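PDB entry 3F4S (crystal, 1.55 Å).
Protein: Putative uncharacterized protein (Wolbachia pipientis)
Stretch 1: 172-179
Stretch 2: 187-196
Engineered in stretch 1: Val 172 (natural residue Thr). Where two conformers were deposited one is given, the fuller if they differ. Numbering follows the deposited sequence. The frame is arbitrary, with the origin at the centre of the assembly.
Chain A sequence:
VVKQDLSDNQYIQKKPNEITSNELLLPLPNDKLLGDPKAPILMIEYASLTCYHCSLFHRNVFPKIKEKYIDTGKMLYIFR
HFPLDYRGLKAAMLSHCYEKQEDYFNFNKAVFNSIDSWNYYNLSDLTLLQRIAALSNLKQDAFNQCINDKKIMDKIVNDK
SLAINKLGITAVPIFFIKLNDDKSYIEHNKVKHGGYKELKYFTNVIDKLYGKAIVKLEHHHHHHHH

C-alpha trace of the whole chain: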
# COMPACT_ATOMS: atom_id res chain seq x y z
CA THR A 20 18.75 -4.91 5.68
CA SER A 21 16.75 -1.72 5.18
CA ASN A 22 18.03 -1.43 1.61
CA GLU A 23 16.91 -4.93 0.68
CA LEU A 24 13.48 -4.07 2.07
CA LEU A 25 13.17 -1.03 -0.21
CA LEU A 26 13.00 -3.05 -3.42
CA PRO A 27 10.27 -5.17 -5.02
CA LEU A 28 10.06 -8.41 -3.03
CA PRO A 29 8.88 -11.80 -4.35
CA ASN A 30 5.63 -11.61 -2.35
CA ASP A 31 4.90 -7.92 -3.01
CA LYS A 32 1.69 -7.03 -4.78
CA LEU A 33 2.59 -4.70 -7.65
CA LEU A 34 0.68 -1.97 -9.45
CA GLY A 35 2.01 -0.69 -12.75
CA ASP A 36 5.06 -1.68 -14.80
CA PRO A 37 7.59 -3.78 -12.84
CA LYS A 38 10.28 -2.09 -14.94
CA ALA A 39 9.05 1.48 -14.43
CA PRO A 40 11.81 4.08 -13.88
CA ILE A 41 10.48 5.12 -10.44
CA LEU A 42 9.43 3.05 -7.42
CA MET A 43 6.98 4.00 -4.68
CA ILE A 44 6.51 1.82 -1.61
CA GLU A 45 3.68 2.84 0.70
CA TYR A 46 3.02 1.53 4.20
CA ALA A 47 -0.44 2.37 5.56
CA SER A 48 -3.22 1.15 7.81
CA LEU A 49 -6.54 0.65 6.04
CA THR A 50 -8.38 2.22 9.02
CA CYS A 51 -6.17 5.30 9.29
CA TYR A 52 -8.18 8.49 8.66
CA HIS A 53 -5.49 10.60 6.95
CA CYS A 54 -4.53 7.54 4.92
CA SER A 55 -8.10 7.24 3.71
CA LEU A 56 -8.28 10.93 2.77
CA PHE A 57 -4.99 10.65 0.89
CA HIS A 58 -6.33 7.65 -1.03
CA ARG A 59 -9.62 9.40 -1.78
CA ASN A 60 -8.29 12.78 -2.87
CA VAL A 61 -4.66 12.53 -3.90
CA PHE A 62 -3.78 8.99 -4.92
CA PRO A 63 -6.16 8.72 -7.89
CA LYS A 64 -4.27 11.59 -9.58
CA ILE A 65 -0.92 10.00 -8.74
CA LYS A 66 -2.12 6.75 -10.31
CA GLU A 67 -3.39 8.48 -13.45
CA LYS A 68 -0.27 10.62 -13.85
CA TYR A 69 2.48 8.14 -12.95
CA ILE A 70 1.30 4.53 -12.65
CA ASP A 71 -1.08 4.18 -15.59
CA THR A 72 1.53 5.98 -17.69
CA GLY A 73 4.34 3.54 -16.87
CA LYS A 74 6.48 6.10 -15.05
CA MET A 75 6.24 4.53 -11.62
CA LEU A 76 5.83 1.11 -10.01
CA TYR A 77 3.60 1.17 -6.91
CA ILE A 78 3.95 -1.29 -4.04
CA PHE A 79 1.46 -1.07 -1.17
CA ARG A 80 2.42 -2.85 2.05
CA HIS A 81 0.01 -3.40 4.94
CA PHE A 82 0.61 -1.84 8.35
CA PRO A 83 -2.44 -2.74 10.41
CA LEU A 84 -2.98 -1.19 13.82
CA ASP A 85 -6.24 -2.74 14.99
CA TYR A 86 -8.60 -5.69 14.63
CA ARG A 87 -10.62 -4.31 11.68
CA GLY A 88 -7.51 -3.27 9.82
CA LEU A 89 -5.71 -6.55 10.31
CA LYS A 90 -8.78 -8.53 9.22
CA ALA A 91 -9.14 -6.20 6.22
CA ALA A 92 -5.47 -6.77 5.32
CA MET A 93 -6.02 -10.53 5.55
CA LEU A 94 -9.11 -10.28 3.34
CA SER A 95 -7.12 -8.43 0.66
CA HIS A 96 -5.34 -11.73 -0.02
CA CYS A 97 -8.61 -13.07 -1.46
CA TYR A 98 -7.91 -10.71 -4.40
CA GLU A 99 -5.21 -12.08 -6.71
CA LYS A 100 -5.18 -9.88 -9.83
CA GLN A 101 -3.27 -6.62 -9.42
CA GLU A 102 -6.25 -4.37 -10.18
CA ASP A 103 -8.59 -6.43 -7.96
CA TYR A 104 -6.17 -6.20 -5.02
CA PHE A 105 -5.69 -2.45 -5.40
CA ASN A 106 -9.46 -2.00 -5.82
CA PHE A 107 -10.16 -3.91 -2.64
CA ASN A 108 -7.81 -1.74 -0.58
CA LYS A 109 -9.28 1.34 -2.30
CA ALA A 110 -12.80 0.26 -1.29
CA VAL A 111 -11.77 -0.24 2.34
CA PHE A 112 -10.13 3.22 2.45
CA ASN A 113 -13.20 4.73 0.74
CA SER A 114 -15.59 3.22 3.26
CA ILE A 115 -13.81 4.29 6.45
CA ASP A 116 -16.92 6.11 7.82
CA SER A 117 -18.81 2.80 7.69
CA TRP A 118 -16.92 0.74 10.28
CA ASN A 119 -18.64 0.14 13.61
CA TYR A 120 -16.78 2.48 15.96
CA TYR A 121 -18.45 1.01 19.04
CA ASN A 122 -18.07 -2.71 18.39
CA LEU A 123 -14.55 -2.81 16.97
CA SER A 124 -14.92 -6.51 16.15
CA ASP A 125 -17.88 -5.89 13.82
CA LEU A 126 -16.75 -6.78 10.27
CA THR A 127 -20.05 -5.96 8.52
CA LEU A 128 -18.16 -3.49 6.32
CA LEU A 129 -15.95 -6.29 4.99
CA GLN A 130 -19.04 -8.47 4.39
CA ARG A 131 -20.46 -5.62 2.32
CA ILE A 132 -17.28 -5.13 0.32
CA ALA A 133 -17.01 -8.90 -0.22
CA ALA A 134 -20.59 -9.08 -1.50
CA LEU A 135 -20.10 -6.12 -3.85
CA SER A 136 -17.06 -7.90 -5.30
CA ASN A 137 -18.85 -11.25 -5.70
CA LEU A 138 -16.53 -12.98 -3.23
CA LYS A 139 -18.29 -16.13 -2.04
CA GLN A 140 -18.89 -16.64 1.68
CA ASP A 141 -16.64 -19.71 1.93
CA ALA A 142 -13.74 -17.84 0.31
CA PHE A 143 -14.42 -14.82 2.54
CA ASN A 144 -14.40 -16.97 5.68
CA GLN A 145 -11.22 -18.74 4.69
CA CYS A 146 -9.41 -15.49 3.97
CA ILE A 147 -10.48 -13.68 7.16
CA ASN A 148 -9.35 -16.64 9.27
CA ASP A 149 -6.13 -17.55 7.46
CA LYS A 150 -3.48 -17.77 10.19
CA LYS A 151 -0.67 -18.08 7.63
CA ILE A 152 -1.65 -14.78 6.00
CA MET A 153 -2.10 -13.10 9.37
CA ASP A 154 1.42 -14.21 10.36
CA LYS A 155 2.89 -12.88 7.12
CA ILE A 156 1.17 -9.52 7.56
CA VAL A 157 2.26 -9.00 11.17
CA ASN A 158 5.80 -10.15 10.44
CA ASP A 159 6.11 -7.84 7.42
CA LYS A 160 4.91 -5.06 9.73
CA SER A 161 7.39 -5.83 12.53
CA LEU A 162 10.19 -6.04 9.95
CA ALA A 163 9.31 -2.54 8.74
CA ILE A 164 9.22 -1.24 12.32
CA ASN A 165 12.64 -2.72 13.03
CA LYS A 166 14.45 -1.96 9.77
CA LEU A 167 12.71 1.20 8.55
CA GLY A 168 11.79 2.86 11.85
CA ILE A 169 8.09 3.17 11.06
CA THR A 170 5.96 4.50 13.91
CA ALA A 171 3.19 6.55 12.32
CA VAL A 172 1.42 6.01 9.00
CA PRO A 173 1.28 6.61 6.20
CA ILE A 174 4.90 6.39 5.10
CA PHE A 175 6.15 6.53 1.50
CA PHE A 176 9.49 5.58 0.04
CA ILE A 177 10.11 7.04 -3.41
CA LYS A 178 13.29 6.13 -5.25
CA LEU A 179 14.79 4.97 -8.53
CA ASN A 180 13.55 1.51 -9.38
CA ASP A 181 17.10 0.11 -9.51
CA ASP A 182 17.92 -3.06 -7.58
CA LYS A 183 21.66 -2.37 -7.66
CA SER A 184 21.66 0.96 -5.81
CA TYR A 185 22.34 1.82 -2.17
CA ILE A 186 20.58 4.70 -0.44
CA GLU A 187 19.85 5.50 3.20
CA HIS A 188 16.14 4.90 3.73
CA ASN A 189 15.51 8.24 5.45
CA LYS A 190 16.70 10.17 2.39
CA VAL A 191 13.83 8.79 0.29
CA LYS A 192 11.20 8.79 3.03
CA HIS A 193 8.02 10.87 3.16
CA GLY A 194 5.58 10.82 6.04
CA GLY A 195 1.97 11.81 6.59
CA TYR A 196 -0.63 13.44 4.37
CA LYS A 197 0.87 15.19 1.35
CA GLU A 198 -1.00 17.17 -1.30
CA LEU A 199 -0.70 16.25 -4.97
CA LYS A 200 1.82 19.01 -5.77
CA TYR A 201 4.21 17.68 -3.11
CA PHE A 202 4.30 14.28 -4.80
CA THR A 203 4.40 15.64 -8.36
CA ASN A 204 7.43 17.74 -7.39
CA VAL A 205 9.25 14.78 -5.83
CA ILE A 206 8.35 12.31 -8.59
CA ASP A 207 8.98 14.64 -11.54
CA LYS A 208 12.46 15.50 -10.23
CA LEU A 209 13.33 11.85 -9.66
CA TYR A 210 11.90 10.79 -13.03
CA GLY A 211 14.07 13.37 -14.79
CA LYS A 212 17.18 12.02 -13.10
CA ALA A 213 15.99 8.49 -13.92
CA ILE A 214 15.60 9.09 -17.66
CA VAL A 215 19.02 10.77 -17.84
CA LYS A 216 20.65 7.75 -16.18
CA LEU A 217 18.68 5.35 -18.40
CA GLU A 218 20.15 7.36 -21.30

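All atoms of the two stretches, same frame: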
# COMPACT_ATOMS: atom_id res chain seq x y z
N VAL A 172 1.74 6.22 10.41
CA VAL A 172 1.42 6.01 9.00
C VAL A 172 0.54 7.16 8.51
O VAL A 172 -0.13 7.82 9.31
CB VAL A 172 0.73 4.63 8.77
CG1 VAL A 172 1.78 3.53 8.71
CG2 VAL A 172 -0.30 4.35 9.87
N PRO A 173 0.54 7.41 7.19
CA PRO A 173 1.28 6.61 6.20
C PRO A 173 2.75 7.01 6.05
O PRO A 173 3.17 8.10 6.45
CB PRO A 173 0.53 6.93 4.91
CG PRO A 173 0.09 8.36 5.11
CD PRO A 173 -0.19 8.53 6.58
N ILE A 174 3.52 6.11 5.46
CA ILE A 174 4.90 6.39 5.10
C ILE A 174 5.10 5.98 3.64
O ILE A 174 4.59 4.94 3.20
CB ILE A 174 5.89 5.61 5.98
CG1 ILE A 174 5.86 6.14 7.42
CG2 ILE A 174 7.30 5.70 5.42
CD1 ILE A 174 6.54 7.48 7.59
N PHE A 175 5.85 6.80 2.90
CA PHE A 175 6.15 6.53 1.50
C PHE A 175 7.64 6.54 1.27
O PHE A 175 8.35 7.41 1.76
CB PHE A 175 5.52 7.61 0.60
CG PHE A 175 4.05 7.78 0.80
CD1 PHE A 175 3.14 7.11 -0.00
CD2 PHE A 175 3.57 8.63 1.79
CE1 PHE A 175 1.78 7.26 0.18
CE2 PHE A 175 2.20 8.79 1.97
CZ PHE A 175 1.31 8.11 1.17
N PHE A 176 8.11 5.57 0.50
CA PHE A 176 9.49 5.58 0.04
C PHE A 176 9.45 5.71 -1.47
O PHE A 176 8.83 4.90 -2.15
CB PHE A 176 10.22 4.31 0.47
CG PHE A 176 10.31 4.14 1.96
CD1 PHE A 176 11.34 4.73 2.67
CD2 PHE A 176 9.36 3.40 2.64
CE1 PHE A 176 11.43 4.58 4.04
CE2 PHE A 176 9.44 3.25 4.02
CZ PHE A 176 10.47 3.84 4.72
N ILE A 177 10.10 6.76 -1.98
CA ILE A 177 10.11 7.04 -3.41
C ILE A 177 11.55 7.13 -3.90
O ILE A 177 12.33 7.96 -3.43
CB ILE A 177 9.36 8.34 -3.74
CG1 ILE A 177 7.96 8.32 -3.10
CG2 ILE A 177 9.27 8.53 -5.26
CD1 ILE A 177 7.25 9.66 -3.17
N LYS A 178 11.91 6.26 -4.84
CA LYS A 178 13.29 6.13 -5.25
C LYS A 178 13.37 5.58 -6.67
O LYS A 178 12.36 5.17 -7.25
CB LYS A 178 14.04 5.19 -4.30
CG LYS A 178 13.50 3.76 -4.30
CD LYS A 178 14.10 2.90 -3.19
CE LYS A 178 15.62 2.80 -3.32
NZ LYS A 178 16.06 2.25 -4.64
N LEU A 179 14.57 5.59 -7.24
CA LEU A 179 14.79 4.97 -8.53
C LEU A 179 14.52 3.49 -8.40
O LEU A 179 14.92 2.86 -7.42
CB LEU A 179 16.22 5.21 -9.00
CG LEU A 179 16.58 6.68 -9.19
CD1 LEU A 179 18.05 6.82 -9.58
CD2 LEU A 179 15.68 7.32 -10.23
N GLU A 187 20.34 5.50 1.83
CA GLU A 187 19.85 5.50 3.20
C GLU A 187 18.34 5.75 3.19
O GLU A 187 17.87 6.70 2.56
CB GLU A 187 20.57 6.57 4.03
N HIS A 188 17.60 4.89 3.87
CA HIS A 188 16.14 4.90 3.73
C HIS A 188 15.50 6.24 4.09
O HIS A 188 14.50 6.63 3.49
CB HIS A 188 15.48 3.74 4.50
CG HIS A 188 15.63 3.82 5.99
ND1 HIS A 188 16.67 3.22 6.67
CD2 HIS A 188 14.87 4.42 6.93
CE1 HIS A 188 16.55 3.45 7.96
NE2 HIS A 188 15.46 4.18 8.15
N ASN A 189 16.08 6.96 5.04
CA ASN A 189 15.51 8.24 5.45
C ASN A 189 15.60 9.32 4.37
O ASN A 189 14.80 10.26 4.37
CB ASN A 189 16.13 8.71 6.76
CG ASN A 189 15.56 7.98 7.96
OD1 ASN A 189 14.44 7.47 7.91
ND2 ASN A 189 16.32 7.92 9.04
N LYS A 190 16.55 9.18 3.46
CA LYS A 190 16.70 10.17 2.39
C LYS A 190 15.59 10.09 1.34
O LYS A 190 15.37 11.05 0.60
CB LYS A 190 18.08 10.03 1.72
CG LYS A 190 19.25 10.44 2.60
N VAL A 191 14.89 8.96 1.28
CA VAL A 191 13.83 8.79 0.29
C VAL A 191 12.47 8.60 0.95
O VAL A 191 11.53 8.12 0.32
CB VAL A 191 14.13 7.62 -0.66
CG1 VAL A 191 15.37 7.92 -1.49
CG2 VAL A 191 14.29 6.32 0.12
N LYS A 192 12.39 9.01 2.21
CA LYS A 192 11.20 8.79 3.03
C LYS A 192 10.31 10.03 3.08
O LYS A 192 10.79 11.16 3.17
CB LYS A 192 11.64 8.40 4.44
CG LYS A 192 10.50 8.28 5.45
CD LYS A 192 11.03 7.93 6.84
CE LYS A 192 11.66 6.54 6.85
NZ LYS A 192 11.84 6.03 8.24
N HIS A 193 9.00 9.80 3.04
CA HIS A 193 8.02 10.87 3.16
C HIS A 193 6.91 10.42 4.08
O HIS A 193 6.36 9.33 3.90
CB HIS A 193 7.46 11.23 1.78
CG HIS A 193 8.52 11.44 0.75
ND1 HIS A 193 9.01 12.69 0.44
CD2 HIS A 193 9.22 10.56 -0.01
CE1 HIS A 193 9.96 12.57 -0.48
NE2 HIS A 193 10.10 11.29 -0.77
N GLY A 194 6.56 11.24 5.06
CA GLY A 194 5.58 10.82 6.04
C GLY A 194 4.35 11.70 6.11
O GLY A 194 4.42 12.92 5.95
N GLY A 195 3.21 11.08 6.38
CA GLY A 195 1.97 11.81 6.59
C GLY A 195 1.22 12.16 5.32
O GLY A 195 1.57 11.73 4.21
N TYR A 196 0.18 12.97 5.49
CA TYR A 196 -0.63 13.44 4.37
C TYR A 196 0.11 14.48 3.56
O TYR A 196 0.54 15.51 4.09
CB TYR A 196 -1.92 14.05 4.90
CG TYR A 196 -2.89 14.44 3.82
CD1 TYR A 196 -3.95 13.61 3.49
CD2 TYR A 196 -2.75 15.65 3.13
CE1 TYR A 196 -4.85 13.95 2.50
CE2 TYR A 196 -3.64 16.00 2.12
CZ TYR A 196 -4.69 15.14 1.81
OH TYR A 196 -5.58 15.49 0.84
O HOH W 1 12.25 10.37 -2.35

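Residues 187-196 approach strand 174-179 through a compact turn and then pair with it as a short antiparallel strand, residues 192-194, the two axes coming within 4.7 Å. The turn, a 3-10 segment at 188-190, is held by local backbone hydrogen bonds, from Lys 190 N to Glu 187 O (3.0 Å) and from Val 191 N to His 188 O (3.2 Å). His 188 reaches the first stretch at the ring of Phe 176, whose CE1 lies 3.7 Å from His 188 O, with the oxygen near the ring plane. Asn 189 and Lys 190 stay clear of the strand, although Asn 189 OD1 accepts a weak hydrogen bond from Lys 192 NZ (3.0 Å).

Val 191 begins the pairing. Its carbonyl accepts a hydrogen bond from Ile 177 N (3.0 Å from Val 191 O), and the same oxygen receives a CA-H...O contact from Phe 176 CA at 3.3 Å. Its side chain points toward the first stretch, so that Val 191 CG2 packs 4.2 Å from Phe 176 CD1.

Lys 192 faces Phe 176 in a non-hydrogen-bonded pair, where Lys 192 CA instead approaches Phe 175 O at 3.4 Å. Its side chain shares a face of the sheet with Ile 174 and Phe 176, and the aliphatic portion is what meets them: Lys 192 CE is 3.4 Å from Phe 176 CE1, and Lys 192 CG is 4.1 Å from Ile 174 CG2.

His 193 and Phe 175 form the hydrogen-bonded pair, linked in both directions: Phe 175 N to His 193 O and His 193 N to Phe 175 O, each 2.8 Å. Their side chains emerge on the other face, with Phe 175 CB 4.3 Å from His 193 CB. The imidazole extends along the strand to Ile 177, where His 193 CD2 lies 3.8 Å from Ile 177 CD1. A water bridges the same two residues, donating to Ile 177 O at 2.6 Å and lying 2.8 Å from His 193 NE2.

Gly 194 pairs with Ile 174; a CB here would sit tightly against Ile 174 CD1, at 3.3 Å. Gly 195 then donates a nearly linear hydrogen bond from Gly 195 N to Pro 173 O (3.0 Å, 177°), extending the ladder to the residue that follows a cis peptide bond. Its positive phi of 85° suits glycine, since a CB would jam against the preceding carbonyl oxygen. Gly 195 O lies at the edge of the Phe 175 ring, 3.7 Å from Phe 175 CE2.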